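Local coordinates for putative amino acid binding protein (Streptococcus mutans, PDB 4C0R) that binds glutathione, captured here as its oxidized disulfide, and probably delivers it to the cystine ABC importer TcyBC as its extracellular solute-binding protein, at residues N68-T73 / Y80-P85; Y63-N68 / K201-F206. One frame throughout, in Å; residues are numbered along the deposited sequence.

Contact 1 (N68-T73 / Y80-P85); sequences NNISYT and YLYSNP. With GDS (oxidized glutathione disulfide), chain C.
The carbonyl oxygen Ser71 O receives two donors: the phenol of Tyr82, which joins 68-73 to 80-85, and NH1 of Arg76 from helix 74-77. Tyr82 OH lies 2.8 Å from Ser71 O, in the carbonyl plane and on a lone pair, with a C=O...O angle of 133°. Tyr82 OH also accepts a weak bond from Thr73 N, at 3.4 Å. Tyrosine suits this place because its long, flat side chain carries one hydroxyl that both gives and accepts. The ring of Tyr82 also serves as a platform. Tyr72, its CG anti to the backbone N (chi1 179°), brings CD1 over the centre of one face of Tyr82. The pair is an edge-to-face stack, with centroids 5.1 Å apart and planes at 60°. Thr73 is the N-cap of helix 74-77, its short hydroxyl bonding Arg76 N.

The other side of 68-73 faces glutathione disulfide. Ser71 N points almost straight at the carboxylate oxygen OE8 of the ligand, 2.9 Å away. The ligand amine N6 gives one bond to Asn69 O at 2.8 Å and another to Ser71 OG at 2.9 Å. Asn69 adds its amide, ND2 donating to the ligand carbonyl O6 over 3.0 Å. Arg76, also bonded to the ligand, thus links Ser71 O to the pocket. Backbone groups and short polar side chains around the alpha-amino and carboxylate groups of a gamma-glutamyl head, working with an arginine, here Arg76, recall many amino acid sites of family 3 solute-binding proteins.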
# COMPACT_ATOMS: atom_id res chain seq x y z
N ASN A 68 -1.65 0.18 5.51
CA ASN A 68 -1.00 -0.85 4.71
C ASN A 68 -0.87 -0.37 3.26
O ASN A 68 -1.51 -0.90 2.36
CB ASN A 68 -1.80 -2.18 4.76
CG ASN A 68 -0.93 -3.38 4.48
OD1 ASN A 68 -0.55 -4.15 5.38
ND2 ASN A 68 -0.58 -3.55 3.22
N ASN A 69 -0.04 0.62 3.00
CA ASN A 69 0.17 1.11 1.61
C ASN A 69 -1.19 1.44 0.94
O ASN A 69 -1.42 1.11 -0.23
CB ASN A 69 0.91 0.03 0.83
CG ASN A 69 1.27 0.40 -0.60
OD1 ASN A 69 1.75 1.49 -0.90
ND2 ASN A 69 1.06 -0.56 -1.50
N ILE A 70 -2.06 2.11 1.69
CA ILE A 70 -3.44 2.31 1.24
C ILE A 70 -3.63 3.56 0.41
O ILE A 70 -3.31 4.64 0.85
CB ILE A 70 -4.37 2.38 2.44
CG1 ILE A 70 -4.37 1.04 3.19
CG2 ILE A 70 -5.82 2.73 2.07
CD1 ILE A 70 -5.07 1.09 4.61
N SER A 71 -4.15 3.39 -0.80
CA SER A 71 -4.43 4.47 -1.71
C SER A 71 -5.76 5.16 -1.39
O SER A 71 -6.62 4.60 -0.74
CB SER A 71 -4.61 3.90 -3.14
OG SER A 71 -3.44 3.26 -3.59
N TYR A 72 -5.91 6.38 -1.89
CA TYR A 72 -7.21 7.05 -1.88
C TYR A 72 -8.10 6.47 -2.97
O TYR A 72 -7.69 6.39 -4.16
CB TYR A 72 -7.02 8.52 -2.23
CG TYR A 72 -8.33 9.25 -2.26
CD1 TYR A 72 -8.91 9.66 -1.09
CD2 TYR A 72 -8.98 9.50 -3.46
CE1 TYR A 72 -10.12 10.33 -1.08
CE2 TYR A 72 -10.23 10.19 -3.45
CZ TYR A 72 -10.74 10.60 -2.24
OH TYR A 72 -11.98 11.25 -2.11
N THR A 73 -9.36 6.15 -2.63
CA THR A 73 -10.39 6.00 -3.65
C THR A 73 -11.63 6.66 -3.14
O THR A 73 -11.84 6.80 -1.94
CB THR A 73 -10.77 4.52 -3.96
OG1 THR A 73 -11.43 3.96 -2.83
CG2 THR A 73 -9.54 3.66 -4.27
N TYR A 80 -14.56 6.04 5.14
CA TYR A 80 -13.44 6.21 6.09
C TYR A 80 -12.86 7.59 6.00
O TYR A 80 -12.88 8.19 4.94
CB TYR A 80 -12.31 5.20 5.79
CG TYR A 80 -12.88 3.79 5.63
CD1 TYR A 80 -13.48 3.14 6.72
CD2 TYR A 80 -12.89 3.15 4.41
CE1 TYR A 80 -14.06 1.89 6.55
CE2 TYR A 80 -13.49 1.88 4.25
CZ TYR A 80 -14.05 1.28 5.31
OH TYR A 80 -14.63 0.03 5.13
N LEU A 81 -12.29 8.08 7.11
CA LEU A 81 -11.49 9.30 7.06
C LEU A 81 -10.06 8.98 6.56
O LEU A 81 -9.53 7.87 6.79
CB LEU A 81 -11.32 9.90 8.44
CG LEU A 81 -12.61 10.14 9.22
CD1 LEU A 81 -12.35 10.70 10.59
CD2 LEU A 81 -13.51 10.98 8.40
N TYR A 82 -9.49 9.93 5.82
CA TYR A 82 -8.10 9.86 5.33
C TYR A 82 -7.20 10.86 6.07
O TYR A 82 -7.57 12.03 6.32
CB TYR A 82 -8.06 10.14 3.85
CG TYR A 82 -8.30 8.93 3.02
CD1 TYR A 82 -9.56 8.40 2.82
CD2 TYR A 82 -7.22 8.30 2.40
CE1 TYR A 82 -9.76 7.27 2.06
CE2 TYR A 82 -7.40 7.16 1.65
CZ TYR A 82 -8.67 6.66 1.46
OH TYR A 82 -8.81 5.54 0.69
N SER A 83 -6.00 10.45 6.41
CA SER A 83 -4.99 11.38 6.84
C SER A 83 -4.44 12.17 5.65
O SER A 83 -4.79 11.91 4.50
CB SER A 83 -3.82 10.64 7.49
OG SER A 83 -3.09 9.92 6.53
N ASN A 84 -3.55 13.11 5.94
CA ASN A 84 -2.74 13.68 4.89
C ASN A 84 -1.83 12.57 4.38
O ASN A 84 -1.59 11.55 5.06
CB ASN A 84 -1.98 14.86 5.44
CG ASN A 84 -2.93 16.04 5.73
OD1 ASN A 84 -3.98 16.18 5.08
ND2 ASN A 84 -2.58 16.81 6.72
N PRO A 85 -1.39 12.71 3.14
CA PRO A 85 -0.63 11.61 2.55
C PRO A 85 0.71 11.45 3.26
O PRO A 85 1.28 12.42 3.78
CB PRO A 85 -0.42 12.06 1.09
CG PRO A 85 -0.53 13.52 1.15
CD PRO A 85 -1.52 13.86 2.23
CD1 GDS C . -5.16 -11.26 1.18
N2 GDS C . -3.88 -11.35 0.47
CA2 GDS C . -2.75 -10.90 1.20
C2 GDS C . -2.06 -11.84 2.13
O2 GDS C . -1.37 -11.40 3.08
CB2 GDS C . -2.19 -9.53 1.12
SG2 GDS C . -2.96 -8.52 -0.13
N3 GDS C . -2.23 -13.26 1.89
CA3 GDS C . -1.65 -14.22 2.83
C3 GDS C . -2.86 -14.72 3.62
OE3 GDS C . -2.95 -15.93 3.98
OE4 GDS C . -3.83 -13.96 3.92
N4 GDS C . -1.64 -6.21 -1.97
CA4 GDS C . -1.09 -7.11 -2.95
C4 GDS C . -1.99 -7.20 -4.14
OE5 GDS C . -2.82 -6.28 -4.40
OE6 GDS C . -1.83 -8.19 -4.90
C5 GDS C . -0.96 -6.06 -0.72
O5 GDS C . 0.09 -6.66 -0.52
CA5 GDS C . -1.67 -5.23 0.25
N5 GDS C . -2.38 -4.11 -0.21
CB5 GDS C . -2.25 -6.00 1.39
SG5 GDS C . -3.72 -6.89 0.81
CA6 GDS C . -3.20 -0.48 -3.12
C6 GDS C . -4.57 -0.22 -2.49
OE7 GDS C . -5.51 -1.02 -2.75
OE8 GDS C . -4.75 0.75 -1.72
N6 GDS C . -2.36 0.70 -2.85
CB6 GDS C . -2.60 -1.73 -2.59
CG6 GDS C . -2.78 -1.79 -1.06
CD6 GDS C . -1.84 -2.86 -0.55
O6 GDS C . -0.62 -2.73 -0.38

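Contact 2 (Y63-N68 / K201-F206). With GDS (oxidized glutathione disulfide), chain C.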
# COMPACT_ATOMS: atom_id res chain seq x y z
N TYR A 63 -11.58 -1.46 14.94
CA TYR A 63 -10.29 -0.82 14.70
C TYR A 63 -10.52 0.67 14.50
O TYR A 63 -11.58 1.07 14.04
CB TYR A 63 -9.61 -1.39 13.41
CG TYR A 63 -9.38 -2.87 13.41
CD1 TYR A 63 -8.86 -3.52 14.52
CD2 TYR A 63 -9.70 -3.62 12.29
CE1 TYR A 63 -8.68 -4.89 14.52
CE2 TYR A 63 -9.49 -5.00 12.30
CZ TYR A 63 -8.99 -5.60 13.42
OH TYR A 63 -8.77 -6.99 13.41
N GLN A 64 -9.52 1.50 14.82
CA GLN A 64 -9.60 2.95 14.64
C GLN A 64 -8.75 3.49 13.49
O GLN A 64 -9.11 4.50 12.92
CB GLN A 64 -9.22 3.69 15.92
CG GLN A 64 -10.22 3.51 17.06
CD GLN A 64 -10.31 2.08 17.57
OE1 GLN A 64 -9.32 1.49 18.00
NE2 GLN A 64 -11.51 1.53 17.52
N ILE A 65 -7.63 2.81 13.18
CA ILE A 65 -6.73 3.26 12.12
C ILE A 65 -6.44 2.06 11.25
O ILE A 65 -6.32 0.93 11.75
CB ILE A 65 -5.37 3.79 12.66
CG1 ILE A 65 -5.59 4.77 13.80
CG2 ILE A 65 -4.62 4.42 11.53
CD1 ILE A 65 -4.30 5.28 14.38
N GLY A 66 -6.32 2.27 9.95
CA GLY A 66 -5.87 1.26 9.01
C GLY A 66 -4.62 1.79 8.31
O GLY A 66 -4.54 2.97 7.97
N ALA A 67 -3.65 0.92 8.11
CA ALA A 67 -2.38 1.32 7.47
C ALA A 67 -1.79 0.12 6.81
O ALA A 67 -1.52 -0.87 7.48
CB ALA A 67 -1.42 1.84 8.46
N ASN A 68 -1.65 0.18 5.51
CA ASN A 68 -1.00 -0.85 4.71
C ASN A 68 -0.87 -0.37 3.26
O ASN A 68 -1.51 -0.90 2.36
CB ASN A 68 -1.80 -2.18 4.76
CG ASN A 68 -0.93 -3.38 4.48
OD1 ASN A 68 -0.55 -4.15 5.38
ND2 ASN A 68 -0.58 -3.55 3.22
N LYS A 201 -12.63 11.65 14.18
CA LYS A 201 -12.17 12.96 13.76
C LYS A 201 -11.01 13.50 14.61
O LYS A 201 -10.05 14.08 14.08
CB LYS A 201 -13.36 13.94 13.84
N ASP A 202 -11.09 13.35 15.94
CA ASP A 202 -10.06 13.93 16.78
C ASP A 202 -8.74 13.20 16.56
O ASP A 202 -7.68 13.81 16.57
CB ASP A 202 -10.46 13.87 18.26
CG ASP A 202 -11.66 14.77 18.58
OD1 ASP A 202 -11.93 15.72 17.83
OD2 ASP A 202 -12.30 14.52 19.62
N LEU A 203 -8.83 11.88 16.40
CA LEU A 203 -7.63 11.11 16.10
C LEU A 203 -7.00 11.54 14.78
O LEU A 203 -5.79 11.70 14.66
CB LEU A 203 -8.03 9.63 16.14
CG LEU A 203 -6.92 8.59 15.98
CD1 LEU A 203 -5.89 8.67 17.11
CD2 LEU A 203 -7.54 7.22 16.00
N GLN A 204 -7.82 11.69 13.75
CA GLN A 204 -7.37 12.13 12.46
C GLN A 204 -6.64 13.49 12.56
O GLN A 204 -5.57 13.67 11.97
CB GLN A 204 -8.59 12.25 11.50
CG GLN A 204 -8.25 12.90 10.14
CD GLN A 204 -9.45 13.43 9.44
OE1 GLN A 204 -10.35 14.00 10.07
NE2 GLN A 204 -9.53 13.21 8.13
N LYS A 205 -7.23 14.43 13.29
CA LYS A 205 -6.63 15.73 13.50
C LYS A 205 -5.30 15.63 14.16
O LYS A 205 -4.36 16.35 13.77
CB LYS A 205 -7.57 16.59 14.32
N PHE A 206 -5.21 14.79 15.19
CA PHE A 206 -3.94 14.61 15.87
C PHE A 206 -2.90 14.07 14.92
O PHE A 206 -1.77 14.57 14.86
CB PHE A 206 -4.06 13.72 17.10
CG PHE A 206 -2.76 13.35 17.69
CD1 PHE A 206 -2.07 14.24 18.46
CD2 PHE A 206 -2.20 12.11 17.45
CE1 PHE A 206 -0.84 13.91 19.00
CE2 PHE A 206 -0.97 11.78 17.96
CZ PHE A 206 -0.29 12.67 18.75
CD1 GDS C . -5.16 -11.26 1.18
N2 GDS C . -3.88 -11.35 0.47
CA2 GDS C . -2.75 -10.90 1.20
C2 GDS C . -2.06 -11.84 2.13
O2 GDS C . -1.37 -11.40 3.08
CB2 GDS C . -2.19 -9.53 1.12
SG2 GDS C . -2.96 -8.52 -0.13
N3 GDS C . -2.23 -13.26 1.89
CA3 GDS C . -1.65 -14.22 2.83
C3 GDS C . -2.86 -14.72 3.62
OE3 GDS C . -2.95 -15.93 3.98
OE4 GDS C . -3.83 -13.96 3.92
N4 GDS C . -1.64 -6.21 -1.97
CA4 GDS C . -1.09 -7.11 -2.95
C4 GDS C . -1.99 -7.20 -4.14
OE5 GDS C . -2.82 -6.28 -4.40
OE6 GDS C . -1.83 -8.19 -4.90
C5 GDS C . -0.96 -6.06 -0.72
O5 GDS C . 0.09 -6.66 -0.52
CA5 GDS C . -1.67 -5.23 0.25
N5 GDS C . -2.38 -4.11 -0.21
CB5 GDS C . -2.25 -6.00 1.39
SG5 GDS C . -3.72 -6.89 0.81
CA6 GDS C . -3.20 -0.48 -3.12
C6 GDS C . -4.57 -0.22 -2.49
OE7 GDS C . -5.51 -1.02 -2.75
OE8 GDS C . -4.75 0.75 -1.72
N6 GDS C . -2.36 0.70 -2.85
CB6 GDS C . -2.60 -1.73 -2.59
CG6 GDS C . -2.78 -1.79 -1.06
CD6 GDS C . -1.84 -2.86 -0.55
O6 GDS C . -0.62 -2.73 -0.38
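Leu203, in the first turn of helix 201-216, presses its methyl CD2 against two consecutive residues of 63-68, Gln64 and Ile65. With CG anti to the backbone N (chi1 -175°), the leucine reaches out from the helix to the sheet, and one branch does all the touching. Leu203 CD2 sits 3.8 Å from Ile65 CG1 and 4.1 Å from Ile65 CD1. The two side chains cross at about a right angle, so the methyl of one meets the ethyl arm of the other without the chains running side by side. A beta-branched isoleucine fits a strand, and here its extended CG1 arm brings the end of the side chain nearer the helix than the direction of its CB would suggest.

This is helix-on-sheet packing in one lobe of the two-lobed periplasmic-binding-protein fold. Strand 65-71 runs between strand 3-9, parallel to it, and strand 191-196, antiparallel to it, and helix 201-216 follows the latter in the chain. Val5, Phe196 and Phe36 of helix 27-36 each touch both Ile65 and Leu203, so the pair is enclosed by apolar groups from both neighbouring strands and a second helix. Leucine and isoleucine, with no polar end to satisfy, are at home there.

Gln64 contributes in a different way. Its CB, 3.9 Å from Leu203 CD2, gives an apolar surface, whereas the amide departs: a bend at chi2 (65°) carries OE1 off to accept a bond from Thr6 N. A glutamine can thus pack with its aliphatic root and still satisfy its polar tip against strand 3-9.

From the N terminus, strand 3-9 is laid down first, and strand 65-71 joins it as the chain passes through 63-68 and, sharing Asn68, straight into 68-73. Contact 1 closes first, with a short loop holding helix 74-77 before 80-85 returns. Contact 2 closes only after strand 81-96, the excursion through 111-183 and strand 191-196, when 201-206 comes back against the start of strand 65-71; contact 1 therefore lies entirely within its loop. Their centres are 10 Å apart, and Tyr82 O with Gln204 NE2, at 2.9 Å, is a probable hydrogen bond between them. Together they tie strand 65-71 to helix 201-216 at its start and to strand 81-96 at its end, where 68-71 line the pocket.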